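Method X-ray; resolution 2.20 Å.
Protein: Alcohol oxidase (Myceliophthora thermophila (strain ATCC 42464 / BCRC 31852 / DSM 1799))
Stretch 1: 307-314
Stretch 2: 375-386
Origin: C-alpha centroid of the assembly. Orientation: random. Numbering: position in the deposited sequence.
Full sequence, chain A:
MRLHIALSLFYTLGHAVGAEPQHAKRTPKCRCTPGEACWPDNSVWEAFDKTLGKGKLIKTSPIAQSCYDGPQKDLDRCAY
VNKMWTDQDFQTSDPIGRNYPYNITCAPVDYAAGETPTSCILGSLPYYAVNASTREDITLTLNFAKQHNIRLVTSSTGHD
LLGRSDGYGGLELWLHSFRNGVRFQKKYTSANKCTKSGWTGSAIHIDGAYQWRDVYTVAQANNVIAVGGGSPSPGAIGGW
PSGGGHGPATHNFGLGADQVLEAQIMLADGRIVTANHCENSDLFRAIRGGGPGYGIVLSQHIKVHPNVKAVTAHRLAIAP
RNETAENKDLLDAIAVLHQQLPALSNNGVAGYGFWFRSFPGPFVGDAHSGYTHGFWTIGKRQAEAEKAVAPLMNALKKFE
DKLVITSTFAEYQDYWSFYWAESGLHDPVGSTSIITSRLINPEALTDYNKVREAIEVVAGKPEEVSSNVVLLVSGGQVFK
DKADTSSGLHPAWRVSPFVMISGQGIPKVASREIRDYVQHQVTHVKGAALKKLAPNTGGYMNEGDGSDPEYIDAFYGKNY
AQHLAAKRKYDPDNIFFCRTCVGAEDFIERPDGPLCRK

Stretch 1 307-314: NVKAVTAH
Stretch 2, residues 375-386: FWTIGKRQAEAE

Where an antiparallel strand pair gives way to a turn and a helix, a single small polar residue can tie all three elements together, and Thr 312 of this alcohol oxidase is a worked example. Strand 311-314 runs against strand 375-378 at 164° between their N-to-C directions, with an axial closest approach of 4.4 Å. The register pairs Val 311 with Ile 378, Thr 312 with Thr 377, Ala 313 with Trp 376 and His 314 with Phe 375, at CA-CA separations of 4.4, 5.5, 4.1 and 5.1 Å. Phi/psi is -120/133 at Thr 312 and -163/155 at Trp 376, both extended; Ile 378, the last strand residue before Gly 379, is at -65/128.

The wider pairs carry the hydrogen bonds. His 314 N reaches Phe 375 O at 2.7 Å, and Phe 375 N returns to His 314 O at 3.1 Å. Thr 377 N donates to Thr 312 O at 2.9 Å, whereas the reciprocal bond from Thr 312 N to Thr 377 O is weak at 3.4 Å. In the narrower pair between these, Ala 313 CA lies 3.2 Å from Phe 375 O and Trp 376 CA 3.2 Å from Thr 312 O, both CA-H...O contacts.

Thr 312 has the largest covered area, 101 Å². Its side chain, in the m rotamer (chi1 -56°), shares a sheet face with those of Thr 377, His 314 and Phe 375. Thr 312 OG1 donates to Lys 380 O at 2.9 Å, fastening the strand to the segment leading into helix 382-386, while Thr 312 CB packs 3.6 Å from Ala 385 CB, one turn into that helix.

Ala 310, of which 61 Å² is covered, extends the ladder beyond the strand at phi/psi -153/147. Ala 310 O accepts from Gly 379 N at 2.7 Å, with a bent N-H...O angle of 136°, inside the type II turn from Thr 377 to Lys 380. Gly 379 sits at 92/2, where a CB would jam against the preceding carbonyl, so the turn itself calls for glycine. Ala 310 CB approaches Arg 381 CG to 3.9 Å and lies over one face of the guanidinium; Arg 381, at the helix N-cap position, points its CA-CB bond away, but its end comes nearer.

Phe 375, of which 59 Å² is covered, makes both of its hydrogen bonds here through its backbone; its side chain takes the m rotamer (chi1 -74°, chi2 -2°), and its end leads away, although Phe 375 CB stays 4.4 Å from His 314 CB. On the other sheet face, Val 311 (t) sets CG1 4.0 Å from Ile 378 CG1 and 4.2 Å from Trp 376 CB, and Val 308 CG1 continues the apolar packing 3.8 Å from Ile 378 CG2.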

# COMPACT_ATOMS: atom_id res chain seq x y z
N ASN A 307 16.04 13.70 14.66
CA ASN A 307 16.09 12.43 15.38
C ASN A 307 15.64 12.65 16.83
O ASN A 307 15.66 13.77 17.33
CB ASN A 307 17.50 11.78 15.34
CG ASN A 307 17.47 10.25 15.36
OD1 ASN A 307 16.49 9.63 15.80
ND2 ASN A 307 18.58 9.64 14.90
N VAL A 308 15.18 11.57 17.47
CA VAL A 308 14.76 11.62 18.87
C VAL A 308 15.85 11.01 19.73
O VAL A 308 16.71 10.28 19.22
CB VAL A 308 13.41 10.93 19.13
CG1 VAL A 308 12.29 11.70 18.44
CG2 VAL A 308 13.43 9.46 18.68
N LYS A 309 15.80 11.29 21.03
CA LYS A 309 16.75 10.67 21.97
C LYS A 309 16.27 9.35 22.55
O LYS A 309 17.06 8.57 23.09
CB LYS A 309 17.18 11.65 23.06
CG LYS A 309 18.50 12.35 22.65
CD LYS A 309 18.85 13.52 23.55
CE LYS A 309 18.04 14.74 23.11
NZ LYS A 309 18.37 16.00 23.87
N ALA A 310 14.98 9.06 22.42
CA ALA A 310 14.47 7.80 22.94
C ALA A 310 13.27 7.38 22.17
O ALA A 310 12.55 8.21 21.62
CB ALA A 310 14.16 7.94 24.43
N VAL A 311 13.11 6.06 22.05
CA VAL A 311 11.87 5.42 21.62
C VAL A 311 11.74 4.20 22.49
O VAL A 311 12.72 3.48 22.72
CB VAL A 311 11.89 4.95 20.16
CG1 VAL A 311 10.55 4.31 19.76
CG2 VAL A 311 12.19 6.10 19.21
N THR A 312 10.54 3.96 22.99
CA THR A 312 10.27 2.71 23.70
C THR A 312 9.18 1.95 22.98
O THR A 312 8.15 2.51 22.65
CB THR A 312 9.87 2.97 25.16
OG1 THR A 312 10.89 3.74 25.79
CG2 THR A 312 9.74 1.66 25.93
N ALA A 313 9.42 0.66 22.77
CA ALA A 313 8.46 -0.24 22.17
C ALA A 313 7.77 -1.07 23.24
O ALA A 313 8.40 -1.45 24.22
CB ALA A 313 9.16 -1.15 21.17
N HIS A 314 6.50 -1.37 23.01
CA HIS A 314 5.69 -2.18 23.89
C HIS A 314 5.24 -3.42 23.15
O HIS A 314 4.52 -3.31 22.18
CB HIS A 314 4.44 -1.40 24.32
CG HIS A 314 3.51 -2.17 25.21
ND1 HIS A 314 2.17 -2.28 24.96
CD2 HIS A 314 3.74 -2.84 26.36
CE1 HIS A 314 1.60 -3.00 25.92
NE2 HIS A 314 2.54 -3.35 26.78
N PHE A 375 3.70 -1.85 19.60
CA PHE A 375 3.38 -0.45 19.72
C PHE A 375 4.61 0.28 20.25
O PHE A 375 5.59 -0.34 20.71
CB PHE A 375 2.20 -0.19 20.69
CG PHE A 375 0.82 -0.55 20.15
CD1 PHE A 375 0.59 -1.05 18.85
CD2 PHE A 375 -0.30 -0.37 20.98
CE1 PHE A 375 -0.68 -1.35 18.41
CE2 PHE A 375 -1.58 -0.67 20.54
CZ PHE A 375 -1.77 -1.17 19.24
N TRP A 376 4.56 1.61 20.21
CA TRP A 376 5.69 2.42 20.63
C TRP A 376 5.33 3.86 20.90
O TRP A 376 4.33 4.37 20.37
CB TRP A 376 6.79 2.37 19.59
CG TRP A 376 6.30 2.40 18.14
CD1 TRP A 376 5.86 3.49 17.44
CD2 TRP A 376 6.24 1.30 17.25
NE1 TRP A 376 5.50 3.12 16.17
CE2 TRP A 376 5.74 1.78 16.02
CE3 TRP A 376 6.55 -0.06 17.37
CZ2 TRP A 376 5.54 0.95 14.91
CZ3 TRP A 376 6.37 -0.88 16.28
CH2 TRP A 376 5.87 -0.37 15.06
N THR A 377 6.14 4.47 21.76
CA THR A 377 6.09 5.89 22.03
C THR A 377 7.41 6.51 21.58
O THR A 377 8.41 6.49 22.34
CB THR A 377 5.91 6.17 23.54
OG1 THR A 377 6.90 5.43 24.29
CG2 THR A 377 4.52 5.77 24.00
N ILE A 378 7.41 7.08 20.39
CA ILE A 378 8.57 7.82 19.89
C ILE A 378 8.81 9.05 20.74
O ILE A 378 7.89 9.83 20.95
CB ILE A 378 8.39 8.23 18.41
CG1 ILE A 378 8.54 6.96 17.55
CG2 ILE A 378 9.44 9.24 17.96
CD1 ILE A 378 7.97 7.07 16.14
N GLY A 379 10.03 9.23 21.22
CA GLY A 379 10.38 10.38 22.03
C GLY A 379 10.24 10.22 23.54
O GLY A 379 10.51 11.16 24.27
N LYS A 380 9.85 9.02 24.01
CA LYS A 380 9.60 8.78 25.44
C LYS A 380 10.38 7.58 25.96
O LYS A 380 10.46 6.55 25.28
CB LYS A 380 8.12 8.55 25.67
CG LYS A 380 7.23 9.76 25.37
CD LYS A 380 5.75 9.41 25.61
CE LYS A 380 4.86 10.58 25.97
NZ LYS A 380 4.55 11.44 24.80
N ARG A 381 10.94 7.71 27.15
CA ARG A 381 11.67 6.63 27.81
C ARG A 381 10.63 5.68 28.43
O ARG A 381 9.45 5.98 28.40
CB ARG A 381 12.64 7.18 28.87
CG ARG A 381 13.74 8.03 28.26
CD ARG A 381 14.87 8.40 29.21
NE ARG A 381 16.19 8.27 28.56
CZ ARG A 381 16.68 9.10 27.61
NH1 ARG A 381 15.99 10.17 27.17
NH2 ARG A 381 17.87 8.85 27.07
N GLN A 382 11.08 4.57 28.98
CA GLN A 382 10.18 3.49 29.38
C GLN A 382 9.12 3.89 30.40
O GLN A 382 7.97 3.48 30.28
CB GLN A 382 10.96 2.27 29.88
CG GLN A 382 10.09 1.11 30.32
CD GLN A 382 10.86 -0.16 30.59
OE1 GLN A 382 12.03 -0.30 30.20
NE2 GLN A 382 10.20 -1.13 31.22
N ALA A 383 9.52 4.69 31.40
CA ALA A 383 8.58 5.10 32.46
C ALA A 383 7.38 5.83 31.86
O ALA A 383 6.24 5.57 32.25
CB ALA A 383 9.28 5.97 33.49
N GLU A 384 7.65 6.71 30.89
CA GLU A 384 6.59 7.45 30.23
C GLU A 384 5.84 6.57 29.26
O GLU A 384 4.67 6.80 29.03
CB GLU A 384 7.12 8.69 29.49
CG GLU A 384 7.68 9.78 30.37
CD GLU A 384 6.62 10.80 30.79
OE1 GLU A 384 5.45 10.43 31.11
OE2 GLU A 384 6.96 12.01 30.82
N ALA A 385 6.52 5.60 28.67
CA ALA A 385 5.89 4.61 27.79
C ALA A 385 4.87 3.76 28.57
O ALA A 385 3.79 3.48 28.07
CB ALA A 385 6.93 3.73 27.13
N GLU A 386 5.23 3.36 29.79
CA GLU A 386 4.31 2.58 30.64
C GLU A 386 3.06 3.37 30.99
O GLU A 386 1.97 2.82 30.95
CB GLU A 386 5.02 2.06 31.89
CG GLU A 386 6.12 1.08 31.55
CD GLU A 386 6.51 0.13 32.66
OE1 GLU A 386 5.62 -0.59 33.16
OE2 GLU A 386 7.71 0.07 33.03